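Local structure of predicted sugar phosphatases of the HAD superfamily (Cytophaga hutchinsonii, 2HX1) at residues G46-I51 and R218-I223; G186-I191 and R197-F202. The protein probably acts as a magnesium-dependent phosphatase of the HAD superfamily, hydrolysing phosphate esters that may include sugar phosphates. All coordinates share one frame; numbering follows the deposited sequence.

Contact 1: residues G46-I51 and R218-I223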
# COMPACT_ATOMS: atom_id res chain seq x y z
N GLY A 46 -2.09 -46.59 5.73
CA GLY A 46 -2.11 -46.12 7.12
C GLY A 46 -1.40 -44.77 7.36
O GLY A 46 -0.69 -44.59 8.35
N GLN A 47 -1.59 -43.83 6.44
CA GLN A 47 -0.97 -42.51 6.60
C GLN A 47 -2.00 -41.49 7.06
O GLN A 47 -3.09 -41.36 6.47
CB GLN A 47 -0.29 -42.05 5.32
CG GLN A 47 1.20 -42.31 5.28
CD GLN A 47 1.81 -41.86 3.97
OE1 GLN A 47 2.28 -40.73 3.86
NE2 GLN A 47 1.78 -42.75 2.95
N ASP A 48 -1.64 -40.78 8.11
CA ASP A 48 -2.49 -39.74 8.67
C ASP A 48 -2.57 -38.53 7.75
O ASP A 48 -1.66 -38.27 6.94
CB ASP A 48 -1.96 -39.32 10.05
CG ASP A 48 -2.12 -40.43 11.08
OD1 ASP A 48 -3.28 -40.80 11.34
OD2 ASP A 48 -1.09 -40.96 11.58
N TYR A 49 -3.67 -37.79 7.87
CA TYR A 49 -3.80 -36.54 7.18
C TYR A 49 -4.77 -35.65 7.95
O TYR A 49 -5.56 -36.14 8.77
CB TYR A 49 -4.29 -36.78 5.74
CG TYR A 49 -5.74 -37.12 5.73
CD1 TYR A 49 -6.70 -36.11 5.80
CD2 TYR A 49 -6.17 -38.45 5.73
CE1 TYR A 49 -8.04 -36.39 5.86
CE2 TYR A 49 -7.55 -38.76 5.77
CZ TYR A 49 -8.47 -37.72 5.84
OH TYR A 49 -9.82 -37.95 5.90
N TYR A 50 -4.67 -34.34 7.71
CA TYR A 50 -5.67 -33.36 8.13
C TYR A 50 -5.94 -32.46 6.96
O TYR A 50 -5.09 -32.33 6.06
CB TYR A 50 -5.19 -32.47 9.27
CG TYR A 50 -5.02 -33.17 10.57
CD1 TYR A 50 -6.10 -33.37 11.44
CD2 TYR A 50 -3.77 -33.64 10.97
CE1 TYR A 50 -5.92 -34.02 12.67
CE2 TYR A 50 -3.59 -34.29 12.15
CZ TYR A 50 -4.66 -34.48 13.00
OH TYR A 50 -4.44 -35.11 14.19
N ILE A 51 -7.11 -31.83 6.99
CA ILE A 51 -7.42 -30.72 6.12
C ILE A 51 -7.26 -29.46 6.97
O ILE A 51 -7.81 -29.39 8.06
CB ILE A 51 -8.87 -30.84 5.55
CG1 ILE A 51 -8.94 -32.05 4.59
CG2 ILE A 51 -9.29 -29.55 4.90
CD1 ILE A 51 -10.29 -32.45 4.16
N ARG A 218 2.09 -35.58 17.85
CA ARG A 218 3.11 -35.86 18.82
C ARG A 218 2.61 -36.69 19.99
O ARG A 218 3.43 -37.41 20.60
CB ARG A 218 3.76 -34.56 19.33
CG ARG A 218 4.81 -34.03 18.38
CD ARG A 218 5.54 -32.80 18.95
NE ARG A 218 6.52 -33.14 19.99
CZ ARG A 218 7.76 -33.62 19.77
NH1 ARG A 218 8.20 -33.86 18.54
NH2 ARG A 218 8.56 -33.88 20.81
N GLN A 219 1.31 -36.62 20.30
CA GLN A 219 0.74 -37.43 21.39
C GLN A 219 0.64 -38.93 21.06
O GLN A 219 0.31 -39.75 21.94
CB GLN A 219 -0.65 -36.92 21.81
CG GLN A 219 -0.64 -35.56 22.49
CD GLN A 219 -2.06 -35.01 22.74
OE1 GLN A 219 -2.31 -33.81 22.60
NE2 GLN A 219 -2.98 -35.90 23.12
N LYS A 220 0.84 -39.30 19.81
CA LYS A 220 0.71 -40.70 19.43
C LYS A 220 1.88 -41.25 18.60
O LYS A 220 1.92 -42.43 18.29
CB LYS A 220 -0.62 -40.96 18.71
CG LYS A 220 -0.80 -40.18 17.43
CD LYS A 220 -2.09 -40.63 16.71
CE LYS A 220 -2.42 -39.69 15.53
NZ LYS A 220 -3.47 -40.26 14.61
N MSE A 221 2.85 -40.42 18.26
CA MSE A 221 3.98 -40.91 17.49
C MSE A 221 5.19 -40.03 17.58
O MSE A 221 5.11 -38.86 17.95
CB MSE A 221 3.62 -41.02 16.01
CG MSE A 221 3.48 -39.68 15.29
SE MSE A 221 2.71 -39.96 13.47
CE MSE A 221 0.90 -40.30 14.05
N GLU A 222 6.34 -40.59 17.20
CA GLU A 222 7.53 -39.79 16.98
C GLU A 222 7.43 -39.09 15.62
O GLU A 222 7.37 -39.72 14.58
CB GLU A 222 8.82 -40.61 17.04
CG GLU A 222 10.07 -39.74 16.98
CD GLU A 222 11.36 -40.53 16.75
OE1 GLU A 222 11.31 -41.64 16.15
OE2 GLU A 222 12.44 -40.02 17.16
N ILE A 223 7.44 -37.78 15.65
CA ILE A 223 7.28 -37.03 14.43
C ILE A 223 7.99 -35.70 14.57
O ILE A 223 7.95 -35.06 15.63
CB ILE A 223 5.79 -36.85 14.05
CG1 ILE A 223 5.66 -36.12 12.70
CG2 ILE A 223 4.99 -36.15 15.14
CD1 ILE A 223 4.34 -36.38 12.06
O HOH W 1 -2.51 -42.37 13.93

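Contact 2: residues G186-I191 and R197-F202. With EDO (1,2-ethanediol), chain M.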
# COMPACT_ATOMS: atom_id res chain seq x y z
N GLY A 186 -11.69 -10.77 1.09
CA GLY A 186 -11.66 -9.66 0.15
C GLY A 186 -12.56 -8.54 0.62
O GLY A 186 -12.22 -7.38 0.48
N VAL A 187 -13.70 -8.88 1.19
CA VAL A 187 -14.56 -7.88 1.80
C VAL A 187 -13.81 -7.12 2.92
O VAL A 187 -13.93 -5.91 3.03
CB VAL A 187 -15.87 -8.51 2.34
CG1 VAL A 187 -16.71 -7.49 3.16
CG2 VAL A 187 -16.67 -9.04 1.19
N ALA A 188 -13.07 -7.85 3.76
CA ALA A 188 -12.25 -7.21 4.79
C ALA A 188 -11.23 -6.31 4.12
O ALA A 188 -11.05 -5.18 4.54
CB ALA A 188 -11.55 -8.28 5.67
N THR A 189 -10.57 -6.80 3.07
CA THR A 189 -9.57 -6.02 2.34
C THR A 189 -10.16 -4.69 1.84
O THR A 189 -9.50 -3.64 1.92
CB THR A 189 -8.98 -6.84 1.16
OG1 THR A 189 -8.24 -7.96 1.67
CG2 THR A 189 -8.07 -5.98 0.30
N MSE A 190 -11.39 -4.75 1.32
CA MSE A 190 -12.09 -3.57 0.81
C MSE A 190 -12.40 -2.61 1.90
O MSE A 190 -12.25 -1.41 1.74
CB MSE A 190 -13.39 -3.99 0.17
CG MSE A 190 -13.19 -4.70 -1.15
SE MSE A 190 -14.85 -5.30 -1.97
CE MSE A 190 -16.10 -5.32 -0.60
N ILE A 191 -12.89 -3.12 3.03
CA ILE A 191 -13.15 -2.29 4.19
C ILE A 191 -11.86 -1.60 4.63
O ILE A 191 -11.81 -0.38 4.90
CB ILE A 191 -13.73 -3.11 5.33
CG1 ILE A 191 -15.15 -3.61 4.98
CG2 ILE A 191 -13.78 -2.25 6.61
CD1 ILE A 191 -15.67 -4.77 5.92
N ARG A 197 -5.65 -0.62 7.90
CA ARG A 197 -5.57 -1.98 8.46
C ARG A 197 -6.25 -2.01 9.81
O ARG A 197 -6.11 -1.10 10.63
CB ARG A 197 -4.11 -2.40 8.64
CG ARG A 197 -3.91 -3.75 9.32
CD ARG A 197 -2.57 -4.37 8.95
NE ARG A 197 -1.44 -3.57 9.42
CZ ARG A 197 -0.75 -3.78 10.54
NH1 ARG A 197 -1.05 -4.81 11.34
NH2 ARG A 197 0.27 -2.97 10.86
N ARG A 198 -6.99 -3.07 10.07
CA ARG A 198 -7.97 -3.03 11.14
C ARG A 198 -8.50 -4.41 11.54
O ARG A 198 -9.07 -4.54 12.62
CB ARG A 198 -9.12 -2.08 10.74
CG ARG A 198 -10.29 -1.93 11.78
CD ARG A 198 -9.89 -1.08 12.94
NE ARG A 198 -11.00 -0.74 13.83
CZ ARG A 198 -11.48 -1.55 14.76
NH1 ARG A 198 -10.99 -2.75 14.92
NH2 ARG A 198 -12.49 -1.14 15.54
N PHE A 199 -8.33 -5.42 10.66
CA PHE A 199 -8.79 -6.78 10.95
C PHE A 199 -7.68 -7.64 11.52
O PHE A 199 -6.54 -7.60 11.06
CB PHE A 199 -9.41 -7.45 9.73
CG PHE A 199 -10.77 -6.95 9.42
CD1 PHE A 199 -10.94 -5.72 8.80
CD2 PHE A 199 -11.88 -7.66 9.79
CE1 PHE A 199 -12.21 -5.21 8.55
CE2 PHE A 199 -13.17 -7.16 9.56
CZ PHE A 199 -13.33 -5.95 8.93
N ILE A 200 -8.04 -8.33 12.59
CA ILE A 200 -7.30 -9.49 13.06
C ILE A 200 -7.64 -10.62 12.10
O ILE A 200 -8.82 -10.97 11.93
CB ILE A 200 -7.72 -9.95 14.48
CG1 ILE A 200 -7.49 -8.83 15.52
CG2 ILE A 200 -6.91 -11.20 14.87
CD1 ILE A 200 -8.54 -8.75 16.63
N ARG A 201 -6.62 -11.16 11.46
CA ARG A 201 -6.79 -12.23 10.50
C ARG A 201 -6.27 -13.57 11.05
O ARG A 201 -5.15 -13.65 11.50
CB ARG A 201 -6.03 -11.86 9.23
CG ARG A 201 -6.79 -10.80 8.39
CD ARG A 201 -5.95 -10.25 7.27
NE ARG A 201 -6.71 -9.27 6.50
CZ ARG A 201 -7.39 -9.52 5.37
NH1 ARG A 201 -7.42 -10.75 4.85
NH2 ARG A 201 -8.04 -8.53 4.76
N PHE A 202 -7.10 -14.60 11.00
CA PHE A 202 -6.74 -15.93 11.53
C PHE A 202 -6.57 -16.89 10.39
O PHE A 202 -7.31 -16.82 9.38
CB PHE A 202 -7.81 -16.46 12.47
CG PHE A 202 -7.91 -15.70 13.80
CD1 PHE A 202 -6.78 -15.52 14.59
CD2 PHE A 202 -9.12 -15.21 14.25
CE1 PHE A 202 -6.86 -14.86 15.83
CE2 PHE A 202 -9.21 -14.55 15.48
CZ PHE A 202 -8.08 -14.38 16.25
C1 EDO M . -4.22 -5.54 13.08
O1 EDO M . -4.28 -6.58 12.09
C2 EDO M . -5.60 -5.32 13.68
O2 EDO M . -5.87 -3.91 13.75

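Contact 1: residues G46-I51 and R218-I223
The carboxylate of Asp48 meets two side chains at once, Lys220 and Met221, which reach it from the opposite direction: the CA atoms of Asp48 and Met221 stay 11.0 Å apart, so side chains alone make the contact. On the close side, the terminal methyl CE of Met221, modelled as selenomethionine, lies 3.2 Å from Asp48 OD2. The bend at its last torsion (chi3 74°) brings this methyl to the acid. On the solvent side, Lys220 sets out with CG between the backbone N and the carbonyl carbon (chi1 61°), and its extended chain carries NZ to within 3.3 Å of Asp48 OD1, a salt bridge whose hydrogen bond is weak. A water donates to Asp48 OD2 at 3.1 Å, so this oxygen faces both a methyl group and water. Behind the carboxylate the packing is closer: the backbone of Asp48 is hydrogen-bonded to Ile17 of the neighbouring parallel strand, while the buried ring of Tyr50 packs on Leu217 and Ala213 of helix 208-218. The contact thus joins strand 48-53 to the loop following that helix. A weak bond at a hydrated surface is consistent with a modest electrostatic link, probably screened by solvent.

Contact 2: residues G186-I191 and R197-F202
The methyl of Ala188 sits almost exactly above the centre of the Phe199 ring, a CH-pi contact in which CB lies 4.0 Å from the ring centroid and only 8° off its normal. Ile191 adds a second approach to the ring: CG2 lies near the ring plane at the edge, 3.9 Å from Phe199 CE1, and CD1 is 4.0 Å from Phe199 CZ. A serine in place of this phenylalanine would probably leave the Ala188 methyl and both Ile191 branches without their apolar partner and open a gap between helix and strand. Two residues along the strand, Arg201 reaches the helix with its chain extended from CG to NE, placing NH2 3.6 Å from Ala188 CB and 3.1 Å from Thr189 OG1. The stronger partners lie beyond: Glu192 forms a salt bridge with Arg201 NH2 and accepts hydrogen bonds from the backbone N-H groups of Arg198 and Phe199, whereas Thr189 OG1 is hydrogen-bonded to Asn171. Outside this interface, ethanediol O1 donates to Phe199 O at 2.7 Å, near a second subunit. The helical segment 186-191 runs nearly antiparallel to strand 199-202 (157°), as expected where a helix packs on a parallel alpha/beta sheet and leads into its next strand, here the outermost within this chain.

Taken together, the two contacts illustrate how chemistry follows position in a fold. Contact 1 lies at the surface, its centre about 20 Å from the centre of the chain, and concerns the six-stranded parallel sheet that also includes strand 16-19; contact 2 is buried and concerns the separate five-stranded sheet, probably that of the cap domain. They share no helix or strand. The centres of contact 1 and contact 2 are about 33 Å apart, on opposite sides of the chain's centre. In sequence, however, contact 2 is nested within the long excursion closed by contact 1. Hydrated charge dominates the outer contact, whereas the inner one combines apolar packing with an arginine whose charge is met within the protein.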